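Local coordinates for protein PAN2-PAN3 deadenylation complex catalytic subunit pan2 (Neurospora crassa, PDB 4CZW) that probably shortens the poly(A) tails of messenger RNA as the catalytic subunit of the PAN2-PAN3 deadenylation complex, here represented by its ubiquitin-protease-like and exonuclease domains, at residues R161-L166 with F392-A397; Q229-G234 with A265-C270; I292-D297 with V301-G306. All coordinates share one frame; numbering follows the deposited sequence.

Contact 1: R161-L166 with F392-A397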
loop_
_atom_site.group_PDB
_atom_site.type_symbol
_atom_site.label_atom_id
_atom_site.label_comp_id
_atom_site.label_asym_id
_atom_site.label_seq_id
_atom_site.Cartn_x
_atom_site.Cartn_y
_atom_site.Cartn_z
ATOM N N ARG A 161 -3.108 21.146 -8.244
ATOM C CA ARG A 161 -3.402 22.510 -8.665
ATOM C C ARG A 161 -2.371 22.991 -9.682
ATOM O O ARG A 161 -2.716 23.618 -10.683
ATOM C CB ARG A 161 -3.432 23.453 -7.461
ATOM C CG ARG A 161 -3.913 24.857 -7.787
ATOM C CD ARG A 161 -3.603 25.825 -6.658
ATOM N NE ARG A 161 -2.164 25.984 -6.466
ATOM C CZ ARG A 161 -1.411 26.846 -7.142
ATOM N NH1 ARG A 161 -1.959 27.631 -8.060
ATOM N NH2 ARG A 161 -0.109 26.922 -6.902
ATOM N N THR A 162 -1.106 22.687 -9.414
ATOM C CA THR A 162 -0.019 23.035 -10.321
ATOM C C THR A 162 -0.110 22.216 -11.605
ATOM O O THR A 162 0.078 22.741 -12.703
ATOM C CB THR A 162 1.356 22.807 -9.663
ATOM O OG1 THR A 162 1.464 23.616 -8.485
ATOM C CG2 THR A 162 2.480 23.165 -10.624
ATOM N N LEU A 163 -0.407 20.929 -11.454
ATOM C CA LEU A 163 -0.537 20.020 -12.588
ATOM C C LEU A 163 -1.639 20.463 -13.544
ATOM O O LEU A 163 -1.431 20.539 -14.756
ATOM C CB LEU A 163 -0.816 18.597 -12.101
ATOM C CG LEU A 163 -1.143 17.558 -13.176
ATOM C CD1 LEU A 163 0.045 17.343 -14.099
ATOM C CD2 LEU A 163 -1.579 16.246 -12.541
ATOM N N PHE A 164 -2.811 20.761 -12.992
ATOM C CA PHE A 164 -3.958 21.161 -13.795
ATOM C C PHE A 164 -3.952 22.663 -14.070
ATOM O O PHE A 164 -4.901 23.202 -14.641
ATOM C CB PHE A 164 -5.257 20.749 -13.101
ATOM C CG PHE A 164 -5.390 19.266 -12.903
ATOM C CD1 PHE A 164 -4.907 18.381 -13.854
ATOM C CD2 PHE A 164 -5.987 18.755 -11.762
ATOM C CE1 PHE A 164 -5.024 17.015 -13.674
ATOM C CE2 PHE A 164 -6.105 17.389 -11.576
ATOM C CZ PHE A 164 -5.623 16.518 -12.535
ATOM N N LYS A 165 -2.871 23.323 -13.658
ATOM C CA LYS A 165 -2.659 24.750 -13.901
ATOM C C LYS A 165 -3.818 25.613 -13.411
ATOM O O LYS A 165 -4.189 26.596 -14.051
ATOM C CB LYS A 165 -2.410 25.003 -15.390
ATOM C CG LYS A 165 -1.115 24.394 -15.902
ATOM C CD LYS A 165 -0.932 24.631 -17.391
ATOM C CE LYS A 165 0.381 24.041 -17.880
ATOM N NZ LYS A 165 0.556 24.206 -19.348
ATOM N N LEU A 166 -4.383 25.234 -12.270
ATOM C CA LEU A 166 -5.454 26.003 -11.651
ATOM C C LEU A 166 -4.879 27.200 -10.904
ATOM O O LEU A 166 -3.725 27.175 -10.474
ATOM C CB LEU A 166 -6.265 25.121 -10.700
ATOM C CG LEU A 166 -6.846 23.837 -11.296
ATOM C CD1 LEU A 166 -7.294 22.893 -10.195
ATOM C CD2 LEU A 166 -8.003 24.155 -12.231
ATOM N N PHE A 392 -2.052 3.738 -16.832
ATOM C CA PHE A 392 -1.511 4.944 -17.447
ATOM C C PHE A 392 -1.748 6.151 -16.549
ATOM O O PHE A 392 -2.721 6.194 -15.795
ATOM C CB PHE A 392 -2.147 5.196 -18.817
ATOM C CG PHE A 392 -1.629 4.306 -19.909
ATOM C CD1 PHE A 392 -0.496 4.654 -20.628
ATOM C CD2 PHE A 392 -2.285 3.131 -20.231
ATOM C CE1 PHE A 392 -0.022 3.841 -21.639
ATOM C CE2 PHE A 392 -1.815 2.313 -21.243
ATOM C CZ PHE A 392 -0.682 2.668 -21.945
ATOM N N GLN A 393 -0.851 7.128 -16.627
ATOM C CA GLN A 393 -1.082 8.419 -15.995
ATOM C C GLN A 393 -0.587 9.513 -16.931
ATOM O O GLN A 393 0.228 9.253 -17.817
ATOM C CB GLN A 393 -0.384 8.514 -14.635
ATOM C CG GLN A 393 1.073 8.940 -14.698
ATOM C CD GLN A 393 1.563 9.529 -13.388
ATOM O OE1 GLN A 393 0.870 9.471 -12.372
ATOM N NE2 GLN A 393 2.758 10.105 -13.408
ATOM N N VAL A 394 -1.088 10.729 -16.742
ATOM C CA VAL A 394 -0.690 11.850 -17.585
ATOM C C VAL A 394 0.811 12.105 -17.458
ATOM O O VAL A 394 1.359 12.118 -16.355
ATOM C CB VAL A 394 -1.482 13.129 -17.239
ATOM C CG1 VAL A 394 -2.925 12.990 -17.695
ATOM C CG2 VAL A 394 -1.426 13.416 -15.748
ATOM N N LYS A 395 1.470 12.287 -18.598
ATOM C CA LYS A 395 2.923 12.427 -18.643
ATOM C C LYS A 395 3.397 13.669 -17.893
ATOM O O LYS A 395 4.525 13.716 -17.401
ATOM C CB LYS A 395 3.407 12.472 -20.094
ATOM C CG LYS A 395 4.920 12.440 -20.252
ATOM C CD LYS A 395 5.325 12.420 -21.716
ATOM C CE LYS A 395 6.836 12.354 -21.868
ATOM N NZ LYS A 395 7.246 12.279 -23.298
ATOM N N ALA A 396 2.526 14.669 -17.800
ATOM C CA ALA A 396 2.849 15.900 -17.089
ATOM C C ALA A 396 3.002 15.655 -15.590
ATOM O O ALA A 396 3.599 16.462 -14.878
ATOM C CB ALA A 396 1.782 16.953 -17.347
ATOM N N ALA A 397 2.462 14.536 -15.117
ATOM C CA ALA A 397 2.513 14.198 -13.699
ATOM C C ALA A 397 3.739 13.358 -13.356
ATOM O O ALA A 397 3.981 13.052 -12.188
ATOM C CB ALA A 397 1.246 13.470 -13.286
#
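A chi1 of 173° swings CG of Leu163 opposite its own N, and a chi2 of 64° then spreads the two methyls against Ala396 and Ala397, the neighbours just beyond the strand. CD1 meets CB of Ala396 at 3.7 Å. CD2 lies 4.0 Å from CB of Ala397 and, less closely, 4.3 Å from CG2 of Val394. One branched leucine end is thus shared between three small apolar groups, and all the interactions found between 161-166 and 392-397 are apolar. The area buried, 135 Å² summed over both sides, fits a contact carried on the helical side by essentially this single residue.

Both segments change backbone conformation near the contact. Helix 158-163 finishes in a Schellman motif: Leu166 N bonds to Arg161 O at 2.8 Å, Lys165 N bonds weakly to Thr162 O, and Lys165, with a positive phi, is the C-prime residue. On the other side the strand gives way to a 3-10 segment, whose Ala397 N donates to Val394 O at 2.9 Å; this turn places CB of Ala396 and CB of Ala397 beside the leucine methyls.

The contact lies in the USP-like domain, away from its zinc sites. Leu62 of helix 61-71 also touches Leu163, Val394 and Ala397, while Phe164 packs on helix 172-180 and forms a cation-pi pair with Arg178. Strand 385-394 itself is paired with strands 266-270 and 321-334, so the end of helix 158-163 rests against the C-terminal end of a sheet strand.

Contact 2: Q229-G234 with A265-C270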
loop_
_atom_site.group_PDB
_atom_site.type_symbol
_atom_site.label_atom_id
_atom_site.label_comp_id
_atom_site.label_asym_id
_atom_site.label_seq_id
_atom_site.Cartn_x
_atom_site.Cartn_y
_atom_site.Cartn_z
ATOM N N GLN A 229 -6.934 1.619 -30.808
ATOM C CA GLN A 229 -8.275 1.288 -31.276
ATOM C C GLN A 229 -9.053 0.507 -30.223
ATOM O O GLN A 229 -10.256 0.706 -30.052
ATOM C CB GLN A 229 -8.201 0.488 -32.578
ATOM C CG GLN A 229 -7.676 1.279 -33.765
ATOM C CD GLN A 229 -7.336 0.395 -34.949
ATOM O OE1 GLN A 229 -7.230 -0.825 -34.816
ATOM N NE2 GLN A 229 -7.164 1.007 -36.115
ATOM N N VAL A 230 -8.360 -0.385 -29.522
ATOM C CA VAL A 230 -8.977 -1.188 -28.472
ATOM C C VAL A 230 -9.362 -0.310 -27.283
ATOM O O VAL A 230 -10.424 -0.487 -26.683
ATOM C CB VAL A 230 -8.036 -2.322 -28.009
ATOM C CG1 VAL A 230 -8.607 -3.040 -26.797
ATOM C CG2 VAL A 230 -7.796 -3.303 -29.146
ATOM N N LEU A 231 -8.497 0.646 -26.958
ATOM C CA LEU A 231 -8.769 1.595 -25.883
ATOM C C LEU A 231 -9.969 2.476 -26.219
ATOM O O LEU A 231 -10.841 2.700 -25.377
ATOM C CB LEU A 231 -7.538 2.463 -25.613
ATOM C CG LEU A 231 -7.719 3.599 -24.605
ATOM C CD1 LEU A 231 -8.186 3.059 -23.264
ATOM C CD2 LEU A 231 -6.430 4.385 -24.447
ATOM N N LYS A 232 -10.003 2.974 -27.451
ATOM C CA LYS A 232 -11.100 3.815 -27.917
ATOM C C LYS A 232 -12.430 3.069 -27.876
ATOM O O LYS A 232 -13.452 3.621 -27.467
ATOM C CB LYS A 232 -10.823 4.315 -29.337
ATOM C CG LYS A 232 -12.009 5.000 -29.995
ATOM C CD LYS A 232 -11.673 5.470 -31.400
ATOM C CE LYS A 232 -12.889 6.075 -32.082
ATOM N NZ LYS A 232 -13.468 7.199 -31.295
ATOM N N ALA A 233 -12.405 1.809 -28.300
ATOM C CA ALA A 233 -13.606 0.983 -28.321
ATOM C C ALA A 233 -14.108 0.698 -26.909
ATOM O O ALA A 233 -15.307 0.528 -26.690
ATOM C CB ALA A 233 -13.336 -0.318 -29.060
ATOM N N GLY A 234 -13.183 0.648 -25.956
ATOM C CA GLY A 234 -13.531 0.378 -24.574
ATOM C C GLY A 234 -14.182 1.564 -23.891
ATOM O O GLY A 234 -15.180 1.413 -23.188
ATOM N N ALA A 265 -6.996 11.637 -14.947
ATOM C CA ALA A 265 -5.552 11.844 -14.935
ATOM C C ALA A 265 -4.835 10.514 -14.735
ATOM O O ALA A 265 -3.739 10.301 -15.253
ATOM C CB ALA A 265 -5.165 12.833 -13.850
ATOM N N VAL A 266 -5.465 9.625 -13.973
ATOM C CA VAL A 266 -4.971 8.264 -13.800
ATOM C C VAL A 266 -5.864 7.297 -14.569
ATOM O O VAL A 266 -7.049 7.156 -14.264
ATOM C CB VAL A 266 -4.924 7.856 -12.316
ATOM C CG1 VAL A 266 -4.514 6.397 -12.181
ATOM C CG2 VAL A 266 -3.971 8.756 -11.548
ATOM N N LEU A 267 -5.293 6.634 -15.568
ATOM C CA LEU A 267 -6.071 5.775 -16.452
ATOM C C LEU A 267 -5.834 4.293 -16.175
ATOM O O LEU A 267 -4.888 3.698 -16.691
ATOM C CB LEU A 267 -5.744 6.093 -17.914
ATOM C CG LEU A 267 -6.612 5.420 -18.978
ATOM C CD1 LEU A 267 -8.066 5.839 -18.827
ATOM C CD2 LEU A 267 -6.100 5.743 -20.373
ATOM N N ALA A 268 -6.702 3.703 -15.359
ATOM C CA ALA A 268 -6.638 2.274 -15.071
ATOM C C ALA A 268 -7.457 1.492 -16.094
ATOM O O ALA A 268 -8.599 1.847 -16.386
ATOM C CB ALA A 268 -7.132 1.990 -13.662
ATOM N N LEU A 269 -6.872 0.427 -16.633
ATOM C CA LEU A 269 -7.512 -0.327 -17.707
ATOM C C LEU A 269 -7.525 -1.832 -17.450
ATOM O O LEU A 269 -6.494 -2.429 -17.143
ATOM C CB LEU A 269 -6.811 -0.044 -19.036
ATOM C CG LEU A 269 -6.775 1.412 -19.506
ATOM C CD1 LEU A 269 -5.937 1.546 -20.768
ATOM C CD2 LEU A 269 -8.184 1.936 -19.733
ATOM N N CYS A 270 -8.700 -2.439 -17.584
ATOM C CA CYS A 270 -8.830 -3.890 -17.515
ATOM C C CYS A 270 -8.810 -4.481 -18.920
ATOM O O CYS A 270 -9.580 -4.069 -19.786
ATOM C CB CYS A 270 -10.114 -4.290 -16.786
ATOM S SG CYS A 270 -10.102 -3.946 -15.013
#
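Leu231, Leu269 and Leu267 form a helix-on-sheet contact in the ubiquitin-protease-like domain, which is thought to serve as a structural scaffold in the complex and is predicted to be catalytically inactive. Helix 227-235 supplies one leucine, and strand 266-270 of the large mixed sheet supplies two. They account for all the surface covered between 229-234 and 265-270, 105 Å² in total, of which Leu231 contributes 57 Å², Leu269 29 Å² and Leu267 19 Å². All three are buried, and the helix and strand keep a distance: the nearest CA atoms, those of Leu231 and Leu269, are 8.5 Å apart, a gap bridged by side chains alone.

CB of Leu231 leaves the helix at an angle to the strand. Its CG lies anti to the backbone N (chi1 174°), and this rotation, with the one about the next bond, carries the two methyls across. Leu267 and Leu269 both point their CB toward the helix, as expected of residues two apart on one strand, whereas Ala268 between them faces the other way and packs on Met391. Leu269 places CG anti to its carbonyl carbon instead (chi1 -59°), and its side chain crosses that of Leu231 at about a right angle.

Around this core, Leu231 also packs on Ile292 and Ile294 of strand 291-297, and Phe392 of strand 385-394 touches both strand leucines; one helical side chain therefore meets two strands of the same sheet. Within the contact the branches divide the work: Leu231 CD2 is 4.3 Å from Leu267 CD2, while Leu231 CD1 sits against the forked end of Leu269, 3.7 Å from its CD1.

Contact 3: I292-D297 with V301-G306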
loop_
_atom_site.group_PDB
_atom_site.type_symbol
_atom_site.label_atom_id
_atom_site.label_comp_id
_atom_site.label_asym_id
_atom_site.label_seq_id
_atom_site.Cartn_x
_atom_site.Cartn_y
_atom_site.Cartn_z
ATOM N N ILE A 292 0.785 6.993 -24.975
ATOM C CA ILE A 292 -0.400 7.220 -25.797
ATOM C C ILE A 292 -0.892 8.658 -25.679
ATOM O O ILE A 292 -0.623 9.339 -24.689
ATOM C CB ILE A 292 -1.555 6.270 -25.413
ATOM C CG1 ILE A 292 -1.929 6.447 -23.940
ATOM C CG2 ILE A 292 -1.185 4.826 -25.701
ATOM C CD1 ILE A 292 -3.069 5.562 -23.489
ATOM N N GLY A 293 -1.611 9.112 -26.699
ATOM C CA GLY A 293 -2.225 10.426 -26.679
ATOM C C GLY A 293 -3.710 10.312 -26.953
ATOM O O GLY A 293 -4.119 9.645 -27.902
ATOM N N ILE A 294 -4.523 10.957 -26.121
ATOM C CA ILE A 294 -5.972 10.841 -26.240
ATOM C C ILE A 294 -6.650 12.185 -26.510
ATOM O O ILE A 294 -6.374 13.181 -25.839
ATOM C CB ILE A 294 -6.584 10.211 -24.972
ATOM C CG1 ILE A 294 -5.946 8.849 -24.692
ATOM C CG2 ILE A 294 -8.090 10.067 -25.123
ATOM C CD1 ILE A 294 -6.504 8.143 -23.474
ATOM N N ILE A 295 -7.535 12.199 -27.505
ATOM C CA ILE A 295 -8.295 13.393 -27.861
ATOM C C ILE A 295 -9.775 13.235 -27.519
ATOM O O ILE A 295 -10.421 12.297 -27.979
ATOM C CB ILE A 295 -8.176 13.724 -29.367
ATOM C CG1 ILE A 295 -6.717 13.701 -29.826
ATOM C CG2 ILE A 295 -8.803 15.075 -29.662
ATOM C CD1 ILE A 295 -6.478 14.458 -31.118
ATOM N N VAL A 296 -10.308 14.150 -26.715
ATOM C CA VAL A 296 -11.740 14.161 -26.431
ATOM C C VAL A 296 -12.422 15.292 -27.195
ATOM O O VAL A 296 -12.235 16.467 -26.877
ATOM C CB VAL A 296 -12.032 14.318 -24.926
ATOM C CG1 VAL A 296 -13.534 14.418 -24.689
ATOM C CG2 VAL A 296 -11.441 13.155 -24.144
ATOM N N ASP A 297 -13.211 14.933 -28.204
ATOM C CA ASP A 297 -13.866 15.926 -29.050
ATOM C C ASP A 297 -15.320 15.566 -29.349
ATOM O O ASP A 297 -15.597 14.558 -30.001
ATOM C CB ASP A 297 -13.095 16.098 -30.360
ATOM C CG ASP A 297 -13.680 17.184 -31.242
ATOM O OD1 ASP A 297 -14.241 18.156 -30.697
ATOM O OD2 ASP A 297 -13.577 17.063 -32.482
ATOM N N VAL A 301 -13.798 9.900 -28.373
ATOM C CA VAL A 301 -12.428 9.746 -27.904
ATOM C C VAL A 301 -11.530 9.208 -29.012
ATOM O O VAL A 301 -11.867 8.227 -29.673
ATOM C CB VAL A 301 -12.355 8.811 -26.678
ATOM C CG1 VAL A 301 -10.943 8.289 -26.480
ATOM C CG2 VAL A 301 -12.844 9.531 -25.433
ATOM N N TYR A 302 -10.390 9.861 -29.216
ATOM C CA TYR A 302 -9.438 9.441 -30.236
ATOM C C TYR A 302 -8.062 9.197 -29.625
ATOM O O TYR A 302 -7.478 10.090 -29.014
ATOM C CB TYR A 302 -9.350 10.490 -31.346
ATOM C CG TYR A 302 -10.696 10.884 -31.909
ATOM C CD1 TYR A 302 -11.283 10.151 -32.932
ATOM C CD2 TYR A 302 -11.384 11.985 -31.414
ATOM C CE1 TYR A 302 -12.514 10.505 -33.449
ATOM C CE2 TYR A 302 -12.616 12.346 -31.924
ATOM C CZ TYR A 302 -13.177 11.602 -32.941
ATOM O OH TYR A 302 -14.404 11.958 -33.453
ATOM N N CYS A 303 -7.548 7.982 -29.795
ATOM C CA CYS A 303 -6.267 7.608 -29.208
ATOM C C CYS A 303 -5.207 7.361 -30.279
ATOM O O CYS A 303 -5.495 6.794 -31.333
ATOM C CB CYS A 303 -6.427 6.365 -28.331
ATOM S SG CYS A 303 -4.933 5.890 -27.431
ATOM N N TYR A 304 -3.978 7.787 -30.000
ATOM C CA TYR A 304 -2.880 7.625 -30.947
ATOM C C TYR A 304 -1.630 7.077 -30.265
ATOM O O TYR A 304 -1.424 7.277 -29.068
ATOM C CB TYR A 304 -2.563 8.955 -31.632
ATOM C CG TYR A 304 -3.767 9.613 -32.267
ATOM C CD1 TYR A 304 -4.220 9.218 -33.518
ATOM C CD2 TYR A 304 -4.450 10.630 -31.612
ATOM C CE1 TYR A 304 -5.322 9.816 -34.101
ATOM C CE2 TYR A 304 -5.551 11.233 -32.188
ATOM C CZ TYR A 304 -5.982 10.824 -33.430
ATOM O OH TYR A 304 -7.079 11.424 -34.006
ATOM N N GLU A 305 -0.797 6.387 -31.039
ATOM C CA GLU A 305 0.422 5.785 -30.511
ATOM C C GLU A 305 1.519 5.748 -31.572
ATOM O O GLU A 305 1.247 5.905 -32.762
ATOM C CB GLU A 305 0.141 4.371 -30.000
ATOM C CG GLU A 305 -0.236 3.387 -31.095
ATOM C CD GLU A 305 -0.628 2.026 -30.552
ATOM O OE1 GLU A 305 -1.665 1.937 -29.862
ATOM O OE2 GLU A 305 0.101 1.047 -30.814
ATOM N N GLY A 306 2.756 5.540 -31.131
ATOM C CA GLY A 306 3.886 5.427 -32.036
ATOM C C GLY A 306 4.162 6.691 -32.826
ATOM O O GLY A 306 4.031 7.800 -32.309
#
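Ile294 and Val301 meet through their branches, CG2 of the isoleucine lying 3.6 Å from CG1 of the valine, with the two side chains set obliquely. Cys303 continues this apolar face: its SG is 4.0 Å from Ile292 CB and 4.2 Å from Ile294 CG1. Helix 227-235 covers the face, with Leu235 on Val301. On the reverse of the sheet, Ile295 extends CD1 to within 3.5 Å of Tyr304 CE2, coming at the edge of the ring near its plane, while the ring also stacks with that of His312.

These faces belong to an antiparallel beta hairpin, strand 291-297 followed by 300-305; the axes of segments 292-297 and 301-305 run at 161° between their N-to-C directions. Gly293 with Tyr304 and Ile295 with Tyr302 are hydrogen-bonded pairs, each joined by two reciprocal backbone bonds; in the first, Tyr304 N donates to Gly293 O at 2.8 Å. Ile294 with Cys303 and Val296 with Val301 are the non-hydrogen-bonded pairs between and beyond them.

Toward the turn the contact becomes more polar. Tyr302, with CG anti to its carbonyl carbon (chi1 -52°), brings CE2 to 4.1 Å from Asp297 CB, which lies at the ring edge. An alanine in place of Tyr302 would probably leave Asp297 CB without the ring edge it packs against and Lys232 without its aromatic partner. Lys232 of the covering helix makes a cation-pi contact with this ring and donates from NZ to Val301 O, while Val301 N bonds to Glu236 OE2.

From the N terminus, the chain first passes 161-166, which opens the long loop that contact 1 closes only at 392-397. Inside that loop contact 2 closes a shorter one when strand 266-270 returns to helix 227-235; contact 3 then opens and closes as a tight hairpin. Contacts 2 and 3 thus follow in series, both nested within contact 1, and none cross. All three reach one mixed sheet. Phe392 O and Leu267 N probably hydrogen-bond, linking contact 1 to contact 2, and Leu231 packs on Cys303 SG, joining contact 2 to contact 3; the centres of contacts 2 and 3 are about 10 Å apart. Helices 158-163 and 227-235 are so tied to a common sheet.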